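Local coordinates for PrgZ (Enterococcus faecalis, PDB 4FAJ), which binds the sex pheromone cCF10 as a membrane-anchored extracellular receptor of the solute-binding protein 5 family, and probably takes part in peptide import, at residues 164-168 with 180-184; 318-324 with 527-533; 343-348 with 387-391. The contacts are given in a common frame with arbitrary orientation. Residue numbers count along the deposited sequence, not the author numbering.

Contacts 2 and 3 are neighbours, their centres about 12 Å apart. Arg348 of contact 3 joins them: its NE lies 2.8 Å from Pro529 O of contact 2, a probable hydrogen bond. Contact 3 also falls within the stretch of chain that separates the two strands of contact 2. Contact 1 stands well away, its centre about 33 Å from that of contact 2 and about 44 Å from that of contact 3, and it closes earlier in the sequence. Contact 2 reaches the bound pheromone, through Asn318, Met320, Phe531 and Val533; the side chain of Gln532 is also about 9 Å from a bound zinc ion.

Contact 1: residues 164-168 with 180-184; sequences AIKNA and TLAVK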
loop_
_atom_site.group_PDB
_atom_site.type_symbol
_atom_site.label_atom_id
_atom_site.label_comp_id
_atom_site.label_asym_id
_atom_site.label_seq_id
_atom_site.Cartn_x
_atom_site.Cartn_y
_atom_site.Cartn_z
ATOM N N ALA A 164 11.559 3.359 -13.725
ATOM C CA ALA A 164 12.338 2.419 -14.548
ATOM C C ALA A 164 12.276 2.686 -16.056
ATOM O O ALA A 164 13.196 2.326 -16.791
ATOM C CB ALA A 164 11.895 0.984 -14.251
ATOM N N ILE A 165 11.200 3.321 -16.514
ATOM C CA ILE A 165 10.969 3.523 -17.943
ATOM C C ILE A 165 11.789 4.702 -18.450
ATOM O O ILE A 165 11.852 5.742 -17.796
ATOM C CB ILE A 165 9.468 3.762 -18.237
ATOM C CG1 ILE A 165 8.650 2.535 -17.832
ATOM C CG2 ILE A 165 9.230 4.092 -19.719
ATOM C CD1 ILE A 165 7.134 2.735 -17.926
ATOM N N LYS A 166 12.401 4.537 -19.620
ATOM C CA LYS A 166 13.221 5.595 -20.211
ATOM C C LYS A 166 12.442 6.910 -20.318
ATOM O O LYS A 166 11.264 6.929 -20.699
ATOM C CB LYS A 166 13.759 5.190 -21.580
ATOM C CG LYS A 166 14.955 6.019 -22.042
ATOM C CD LYS A 166 14.982 6.237 -23.554
ATOM C CE LYS A 166 15.050 4.934 -24.321
ATOM N NZ LYS A 166 15.378 5.118 -25.769
ATOM N N ASN A 167 13.121 7.992 -19.940
ATOM C CA ASN A 167 12.587 9.358 -19.942
ATOM C C ASN A 167 11.629 9.698 -18.804
ATOM O O ASN A 167 11.269 10.863 -18.647
ATOM C CB ASN A 167 11.975 9.732 -21.303
ATOM C CG ASN A 167 13.007 9.770 -22.409
ATOM O OD1 ASN A 167 14.160 10.118 -22.174
ATOM N ND2 ASN A 167 12.604 9.406 -23.621
ATOM N N ALA A 168 11.222 8.717 -17.997
ATOM C CA ALA A 168 10.333 8.999 -16.863
ATOM C C ALA A 168 10.992 9.982 -15.886
ATOM O O ALA A 168 10.306 10.822 -15.306
ATOM C CB ALA A 168 9.939 7.717 -16.143
ATOM N N THR A 180 7.474 11.932 -24.516
ATOM C CA THR A 180 8.781 11.290 -24.627
ATOM C C THR A 180 8.877 9.981 -23.825
ATOM O O THR A 180 9.859 9.264 -23.956
ATOM C CB THR A 180 9.936 12.251 -24.199
ATOM O OG1 THR A 180 9.833 12.547 -22.804
ATOM C CG2 THR A 180 9.891 13.562 -25.002
ATOM N N LEU A 181 7.882 9.673 -22.993
ATOM C CA LEU A 181 7.898 8.406 -22.228
ATOM C C LEU A 181 8.103 7.244 -23.208
ATOM O O LEU A 181 7.407 7.155 -24.219
ATOM C CB LEU A 181 6.607 8.230 -21.427
ATOM C CG LEU A 181 6.579 7.102 -20.388
ATOM C CD1 LEU A 181 7.545 7.372 -19.238
ATOM C CD2 LEU A 181 5.166 6.897 -19.850
ATOM N N ALA A 182 9.076 6.377 -22.932
ATOM C CA ALA A 182 9.478 5.343 -23.889
ATOM C C ALA A 182 8.510 4.162 -23.866
ATOM O O ALA A 182 8.879 3.039 -23.514
ATOM C CB ALA A 182 10.916 4.882 -23.624
ATOM N N VAL A 183 7.259 4.460 -24.212
ATOM C CA VAL A 183 6.205 3.479 -24.372
ATOM C C VAL A 183 5.479 3.817 -25.668
ATOM O O VAL A 183 5.130 4.978 -25.892
ATOM C CB VAL A 183 5.210 3.535 -23.201
ATOM C CG1 VAL A 183 4.086 2.521 -23.416
ATOM C CG2 VAL A 183 5.932 3.292 -21.871
ATOM N N LYS A 184 5.269 2.823 -26.530
ATOM C CA LYS A 184 4.543 3.059 -27.780
ATOM C C LYS A 184 3.658 1.879 -28.192
ATOM O O LYS A 184 3.952 0.724 -27.869
ATOM C CB LYS A 184 5.518 3.402 -28.907
ATOM C CG LYS A 184 6.277 2.216 -29.494
ATOM C CD LYS A 184 7.259 2.657 -30.570
ATOM C CE LYS A 184 7.999 1.470 -31.161
ATOM N NZ LYS A 184 8.827 1.852 -32.341
#
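A type II beta turn, Ile165 to Ala168, docks here against the chain entering strand 183-186, an outermost strand of a four-stranded antiparallel sheet. The turn is closed by Ala168 N to Ile165 O at 3.0 Å, and Asn167 takes its third position with a positive phi of 76°, a backbone conformation that asparagine tolerates well. Asn167 is also the N-cap residue of helix 168-172, but its side chain does no capping; it reaches across to the other segment instead.

Two hydrogen bonds join the segments. Ala182 N donates to Lys166 O at 3.2 Å, pinning the carbonyl in the middle of the turn, while Asn167 ND2 donates to Thr180 O at 2.8 Å. The second segment kinks at Ala182, the centre of an inverse gamma turn, just before the strand, with Val183 N bonded to Leu181 O at 2.7 Å. Both segments also share a backbone partner, since Lys166 and Ala182 each hydrogen-bond to Glu194, the end of the adjacent strand 190-194. The ammonium of Lys166 leads away from the contact and makes a salt bridge with Glu194 as well.

An apolar cluster forms around Ile165 CG2. Leu181 turns its end back so that CD1 meets Ile165 CG2 at 3.7 Å and Ala168 CB at 3.9 Å, while Trp146 and Val150 of helix 139-150 cover it from outside the pair. Farther along, Ile165 CG2 packs on Val183 CG2 at 4.0 Å. Apart from that cluster, Lys166 CB sits 3.5 Å from Ala182 CB.

Contact 2: residues 318-324 with 527-533; sequences NTMFLEM and VVPIFQV
Phe531 lays its ring against Met320, whose CB sits over the ring face 4.0 Å from the centroid and 19° off the normal; Met320 CG comes within 3.6 Å of Phe531 CZ and 3.7 Å of Val533 CG2. Phe531 has chi1 near +66° (p), and Met320 is m at all three chi angles, its end leading away from the partner strand.

Build two extended strands running antiparallel, with axes 4.7 Å apart at closest approach and N-to-C directions 148° apart. Backbone hydrogen bonds run Val533 N to Asn318 O at 3.0 Å, Met320 N to Phe531 O at 2.9 Å, Ile530 N to Met320 O at 2.9 Å, Leu322 N to Val528 O at 2.9 Å and Val528 N to Leu322 O at 3.2 Å. Ile530 and Phe531 both face Met320, a classic beta bulge, with Ile530 at phi/psi -108/-70. The register therefore shifts: Thr319 pairs with Gln532 and Phe321 with Pro529, both non-hydrogen-bonded. Strands 311-324 and 528-539 are antiparallel neighbours within a mixed sheet, where 311-324 also pairs with 464-470 on its other edge.

One face carries Met320, Leu322, Val528 and Phe531; Leu322 CB meets Val528 CB at 4.0 Å, and Ile530 CD1 swings in to 3.8 Å from Leu322 CG. The other carries Thr319, Phe321, Pro529 and Gln532, with Phe321 CD1 3.6 Å from Val527 CG2. This pair lines the pheromone site: Asn318 ND2 hydrogen-bonds a polar side chain of the bound peptide, and Phe531 makes an edge-to-face (T-shaped) contact with an aromatic side chain of the peptide.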
loop_
_atom_site.group_PDB
_atom_site.type_symbol
_atom_site.label_atom_id
_atom_site.label_comp_id
_atom_site.label_asym_id
_atom_site.label_seq_id
_atom_site.Cartn_x
_atom_site.Cartn_y
_atom_site.Cartn_z
ATOM N N ASN A 318 3.882 -5.787 5.248
ATOM C CA ASN A 318 3.266 -4.514 5.604
ATOM C C ASN A 318 3.854 -4.070 6.947
ATOM O O ASN A 318 3.676 -4.746 7.947
ATOM C CB ASN A 318 1.746 -4.755 5.641
ATOM C CG ASN A 318 0.898 -3.544 6.062
ATOM O OD1 ASN A 318 -0.310 -3.720 6.301
ATOM N ND2 ASN A 318 1.475 -2.335 6.117
ATOM N N THR A 319 4.592 -2.960 6.940
ATOM C CA THR A 319 5.171 -2.399 8.152
ATOM C C THR A 319 4.374 -1.146 8.547
ATOM O O THR A 319 4.138 -0.270 7.710
ATOM C CB THR A 319 6.645 -2.012 7.929
ATOM O OG1 THR A 319 7.409 -3.187 7.591
ATOM C CG2 THR A 319 7.243 -1.348 9.196
ATOM N N MET A 320 3.962 -1.070 9.808
ATOM C CA MET A 320 3.394 0.173 10.355
ATOM C C MET A 320 4.521 0.995 11.010
ATOM O O MET A 320 5.333 0.459 11.777
ATOM C CB MET A 320 2.281 -0.117 11.371
ATOM C CG MET A 320 1.006 -0.679 10.777
ATOM S SD MET A 320 0.182 0.403 9.577
ATOM C CE MET A 320 -0.089 1.894 10.544
ATOM N N PHE A 321 4.562 2.289 10.677
ATOM C CA PHE A 321 5.609 3.212 11.128
ATOM C C PHE A 321 5.047 4.312 12.023
ATOM O O PHE A 321 3.845 4.586 11.996
ATOM C CB PHE A 321 6.238 3.948 9.941
ATOM C CG PHE A 321 6.826 3.067 8.883
ATOM C CD1 PHE A 321 8.058 2.456 9.071
ATOM C CD2 PHE A 321 6.198 2.930 7.653
ATOM C CE1 PHE A 321 8.625 1.676 8.075
ATOM C CE2 PHE A 321 6.763 2.142 6.644
ATOM C CZ PHE A 321 7.967 1.512 6.859
ATOM N N LEU A 322 5.939 4.947 12.794
ATOM C CA LEU A 322 5.775 6.345 13.184
ATOM C C LEU A 322 6.582 7.157 12.188
ATOM O O LEU A 322 7.831 7.118 12.191
ATOM C CB LEU A 322 6.281 6.629 14.605
ATOM C CG LEU A 322 5.379 6.254 15.767
ATOM C CD1 LEU A 322 6.011 6.670 17.074
ATOM C CD2 LEU A 322 4.017 6.894 15.642
ATOM N N GLU A 323 5.881 7.840 11.286
ATOM C CA GLU A 323 6.526 8.793 10.411
ATOM C C GLU A 323 6.708 10.084 11.188
ATOM O O GLU A 323 5.883 10.426 12.034
ATOM C CB GLU A 323 5.706 9.033 9.145
ATOM C CG GLU A 323 5.701 7.854 8.211
ATOM C CD GLU A 323 5.217 8.213 6.815
ATOM O OE1 GLU A 323 6.011 8.812 6.051
ATOM O OE2 GLU A 323 4.064 7.873 6.481
ATOM N N MET A 324 7.790 10.795 10.891
ATOM C CA MET A 324 8.201 11.957 11.670
ATOM C C MET A 324 8.487 13.130 10.739
ATOM O O MET A 324 9.289 13.001 9.808
ATOM C CB MET A 324 9.463 11.621 12.460
ATOM C CG MET A 324 9.236 10.683 13.635
ATOM S SD MET A 324 10.774 10.038 14.362
ATOM C CE MET A 324 11.466 9.156 12.985
ATOM N N VAL A 527 12.738 7.184 10.126
ATOM C CA VAL A 527 11.405 6.591 10.263
ATOM C C VAL A 527 11.506 5.513 11.348
ATOM O O VAL A 527 12.554 4.880 11.471
ATOM C CB VAL A 527 10.928 5.971 8.932
ATOM C CG1 VAL A 527 11.706 4.673 8.600
ATOM C CG2 VAL A 527 9.431 5.736 8.958
ATOM N N VAL A 528 10.454 5.333 12.146
ATOM C CA VAL A 528 10.465 4.344 13.243
ATOM C C VAL A 528 9.563 3.158 12.880
ATOM O O VAL A 528 8.344 3.313 12.854
ATOM C CB VAL A 528 9.944 4.942 14.572
ATOM C CG1 VAL A 528 9.841 3.845 15.672
ATOM C CG2 VAL A 528 10.830 6.079 15.040
ATOM N N PRO A 529 10.150 1.989 12.584
ATOM C CA PRO A 529 9.315 0.804 12.334
ATOM C C PRO A 529 8.801 0.209 13.637
ATOM O O PRO A 529 9.561 0.064 14.615
ATOM C CB PRO A 529 10.252 -0.164 11.595
ATOM C CG PRO A 529 11.607 0.366 11.723
ATOM C CD PRO A 529 11.585 1.691 12.434
ATOM N N ILE A 530 7.511 -0.112 13.653
ATOM C CA ILE A 530 6.852 -0.547 14.866
ATOM C C ILE A 530 6.553 -2.029 14.785
ATOM O O ILE A 530 7.162 -2.813 15.499
ATOM C CB ILE A 530 5.551 0.236 15.145
ATOM C CG1 ILE A 530 5.801 1.750 15.082
ATOM C CG2 ILE A 530 5.020 -0.130 16.545
ATOM C CD1 ILE A 530 4.505 2.575 15.051
ATOM N N PHE A 531 5.610 -2.410 13.924
ATOM C CA PHE A 531 5.245 -3.815 13.775
ATOM C C PHE A 531 4.879 -4.188 12.341
ATOM O O PHE A 531 4.567 -3.332 11.520
ATOM C CB PHE A 531 4.121 -4.189 14.732
ATOM C CG PHE A 531 2.811 -3.515 14.448
ATOM C CD1 PHE A 531 2.516 -2.292 15.014
ATOM C CD2 PHE A 531 1.843 -4.131 13.652
ATOM C CE1 PHE A 531 1.293 -1.656 14.774
ATOM C CE2 PHE A 531 0.614 -3.509 13.414
ATOM C CZ PHE A 531 0.344 -2.266 13.971
ATOM N N GLN A 532 4.964 -5.488 12.066
ATOM C CA GLN A 532 4.571 -6.081 10.801
ATOM C C GLN A 532 3.182 -6.660 11.002
ATOM O O GLN A 532 2.940 -7.441 11.939
ATOM C CB GLN A 532 5.562 -7.170 10.381
ATOM C CG GLN A 532 5.185 -7.878 9.076
ATOM C CD GLN A 532 6.229 -8.840 8.560
ATOM O OE1 GLN A 532 7.317 -8.965 9.126
ATOM N NE2 GLN A 532 5.903 -9.529 7.450
ATOM N N VAL A 533 2.288 -6.277 10.095
ATOM C CA VAL A 533 0.867 -6.527 10.215
ATOM C C VAL A 533 0.513 -7.971 9.887
ATOM O O VAL A 533 0.850 -8.473 8.808
ATOM C CB VAL A 533 0.065 -5.612 9.256
ATOM C CG1 VAL A 533 -1.427 -5.960 9.272
ATOM C CG2 VAL A 533 0.278 -4.140 9.600
#

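Contact 3: residues 343-348 with 387-391; sequences NYAIDR and VEFNK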
loop_
_atom_site.group_PDB
_atom_site.type_symbol
_atom_site.label_atom_id
_atom_site.label_comp_id
_atom_site.label_asym_id
_atom_site.label_seq_id
_atom_site.Cartn_x
_atom_site.Cartn_y
_atom_site.Cartn_z
ATOM N N ASN A 343 12.473 5.881 19.037
ATOM C CA ASN A 343 12.703 4.509 18.589
ATOM C C ASN A 343 12.964 3.545 19.752
ATOM O O ASN A 343 12.325 2.502 19.848
ATOM C CB ASN A 343 13.875 4.432 17.612
ATOM C CG ASN A 343 14.225 3.011 17.248
ATOM O OD1 ASN A 343 13.414 2.298 16.653
ATOM N ND2 ASN A 343 15.415 2.576 17.635
ATOM N N TYR A 344 13.902 3.887 20.627
ATOM C CA TYR A 344 14.258 2.988 21.734
ATOM C C TYR A 344 13.141 2.831 22.773
ATOM O O TYR A 344 13.104 1.831 23.510
ATOM C CB TYR A 344 15.555 3.435 22.408
ATOM C CG TYR A 344 16.791 3.057 21.629
ATOM C CD1 TYR A 344 17.133 1.725 21.441
ATOM C CD2 TYR A 344 17.615 4.028 21.072
ATOM C CE1 TYR A 344 18.267 1.370 20.740
ATOM C CE2 TYR A 344 18.749 3.684 20.363
ATOM C CZ TYR A 344 19.067 2.352 20.191
ATOM O OH TYR A 344 20.197 2.008 19.479
ATOM N N ALA A 345 12.234 3.805 22.832
ATOM C CA ALA A 345 11.163 3.787 23.818
ATOM C C ALA A 345 10.009 2.838 23.473
ATOM O O ALA A 345 9.200 2.525 24.352
ATOM C CB ALA A 345 10.622 5.196 24.039
ATOM N N ILE A 346 9.906 2.394 22.219
ATOM C CA ILE A 346 8.761 1.559 21.811
ATOM C C ILE A 346 8.960 0.078 22.154
ATOM O O ILE A 346 9.840 -0.591 21.600
ATOM C CB ILE A 346 8.423 1.684 20.302
ATOM C CG1 ILE A 346 8.236 3.148 19.886
ATOM C CG2 ILE A 346 7.151 0.898 19.983
ATOM C CD1 ILE A 346 7.404 3.939 20.805
ATOM N N ASP A 347 8.148 -0.415 23.088
ATOM C CA ASP A 347 8.141 -1.823 23.453
ATOM C C ASP A 347 7.264 -2.571 22.454
ATOM O O ASP A 347 6.068 -2.785 22.680
ATOM C CB ASP A 347 7.650 -2.011 24.883
ATOM C CG ASP A 347 7.776 -3.447 25.376
ATOM O OD1 ASP A 347 8.079 -4.359 24.583
ATOM O OD2 ASP A 347 7.546 -3.659 26.584
ATOM N N ARG A 348 7.889 -2.979 21.353
ATOM C CA ARG A 348 7.174 -3.614 20.238
ATOM C C ARG A 348 6.571 -4.963 20.625
ATOM O O ARG A 348 5.462 -5.282 20.199
ATOM C CB ARG A 348 8.115 -3.785 19.043
ATOM C CG ARG A 348 8.604 -2.472 18.468
ATOM C CD ARG A 348 9.731 -2.668 17.451
ATOM N NE ARG A 348 10.164 -1.390 16.896
ATOM C CZ ARG A 348 10.920 -0.496 17.528
ATOM N NH1 ARG A 348 11.371 -0.719 18.764
ATOM N NH2 ARG A 348 11.241 0.638 16.917
ATOM N N VAL A 387 16.248 -2.758 15.059
ATOM C CA VAL A 387 15.602 -1.933 16.066
ATOM C C VAL A 387 15.156 -2.828 17.206
ATOM O O VAL A 387 14.782 -3.983 16.980
ATOM C CB VAL A 387 14.388 -1.143 15.504
ATOM C CG1 VAL A 387 14.847 -0.128 14.458
ATOM C CG2 VAL A 387 13.329 -2.071 14.913
ATOM N N GLU A 388 15.219 -2.304 18.425
ATOM C CA GLU A 388 14.758 -3.045 19.596
ATOM C C GLU A 388 14.569 -2.116 20.787
ATOM O O GLU A 388 15.422 -1.256 21.049
ATOM C CB GLU A 388 15.759 -4.136 19.981
ATOM C CG GLU A 388 15.226 -5.107 21.039
ATOM C CD GLU A 388 16.182 -6.248 21.328
ATOM O OE1 GLU A 388 17.399 -5.992 21.443
ATOM O OE2 GLU A 388 15.713 -7.409 21.435
ATOM N N PHE A 389 13.458 -2.319 21.493
ATOM C CA PHE A 389 13.175 -1.681 22.775
ATOM C C PHE A 389 14.373 -1.686 23.717
ATOM O O PHE A 389 14.968 -2.729 23.975
ATOM C CB PHE A 389 12.001 -2.404 23.446
ATOM C CG PHE A 389 11.544 -1.784 24.743
ATOM C CD1 PHE A 389 11.219 -0.442 24.820
ATOM C CD2 PHE A 389 11.381 -2.576 25.883
ATOM C CE1 PHE A 389 10.777 0.119 26.027
ATOM C CE2 PHE A 389 10.941 -2.028 27.077
ATOM C CZ PHE A 389 10.635 -0.681 27.151
ATOM N N ASN A 390 14.721 -0.506 24.221
ATOM C CA ASN A 390 15.729 -0.357 25.259
ATOM C C ASN A 390 15.418 0.926 26.036
ATOM O O ASN A 390 15.896 2.005 25.696
ATOM C CB ASN A 390 17.140 -0.339 24.650
ATOM C CG ASN A 390 18.234 -0.488 25.693
ATOM O OD1 ASN A 390 18.156 0.078 26.785
ATOM N ND2 ASN A 390 19.276 -1.249 25.352
ATOM N N LYS A 391 14.600 0.774 27.077
ATOM C CA LYS A 391 14.102 1.889 27.904
ATOM C C LYS A 391 15.228 2.788 28.433
ATOM O O LYS A 391 15.144 4.009 28.345
ATOM C CB LYS A 391 13.276 1.321 29.068
ATOM C CG LYS A 391 12.753 2.337 30.066
ATOM C CD LYS A 391 11.249 2.438 30.045
ATOM C CE LYS A 391 10.769 3.646 30.853
ATOM N NZ LYS A 391 10.927 3.433 32.299
HETATM O O HOH W 1 16.461 0.227 18.430
HETATM O O HOH W 2 11.123 -3.886 20.606
#
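Phe389 takes chi1 t (-176°) and presents a ring face to Asp347: Asp347 CB lies 3.7 Å from the ring centroid and only 2° off the normal, a clear CH-pi contact. The backbone bends around the same ring, with Tyr344 O 3.2 Å from Phe389 CD1 and Ala345 O 3.3 Å from Phe389 CE1. Asp347, also t at chi1, is the centre of an inverse gamma turn and the N-cap of helix 348-356; its side chain caps a backbone N just beyond the segment, and OD2 also hydrogen-bonds Ser350 OG.

The contact thus brings together a helix-to-helix turn, from 336-345 into 348-356, and the loop that leads into helix 391-402. One direct hydrogen bond ties them, Asn390 N to Tyr344 O at 2.9 Å. Asn390 is itself an N-cap: with chi1 t, its OD1 bonds Gln393 N. Tyr344, chi1 m, puts CD1 3.8 Å from Asn390 CB and 3.5 Å from Glu388 O, which lies near the ring plane at its edge.

Arg348 stretches out, chi2 and chi3 t with chi4 at 76°; Val387 CG2 sits over one guanidinium face, 3.8 Å from Arg348 NE. That NE bonds Pro529 O, while Arg348 NH2 makes a weak 2.7 Å bond to Asn343 OD1. Asn343, chi1 t, sends ND2 to water 1 at 2.7 Å, and the same water accepts from Glu388 N at 2.8 Å.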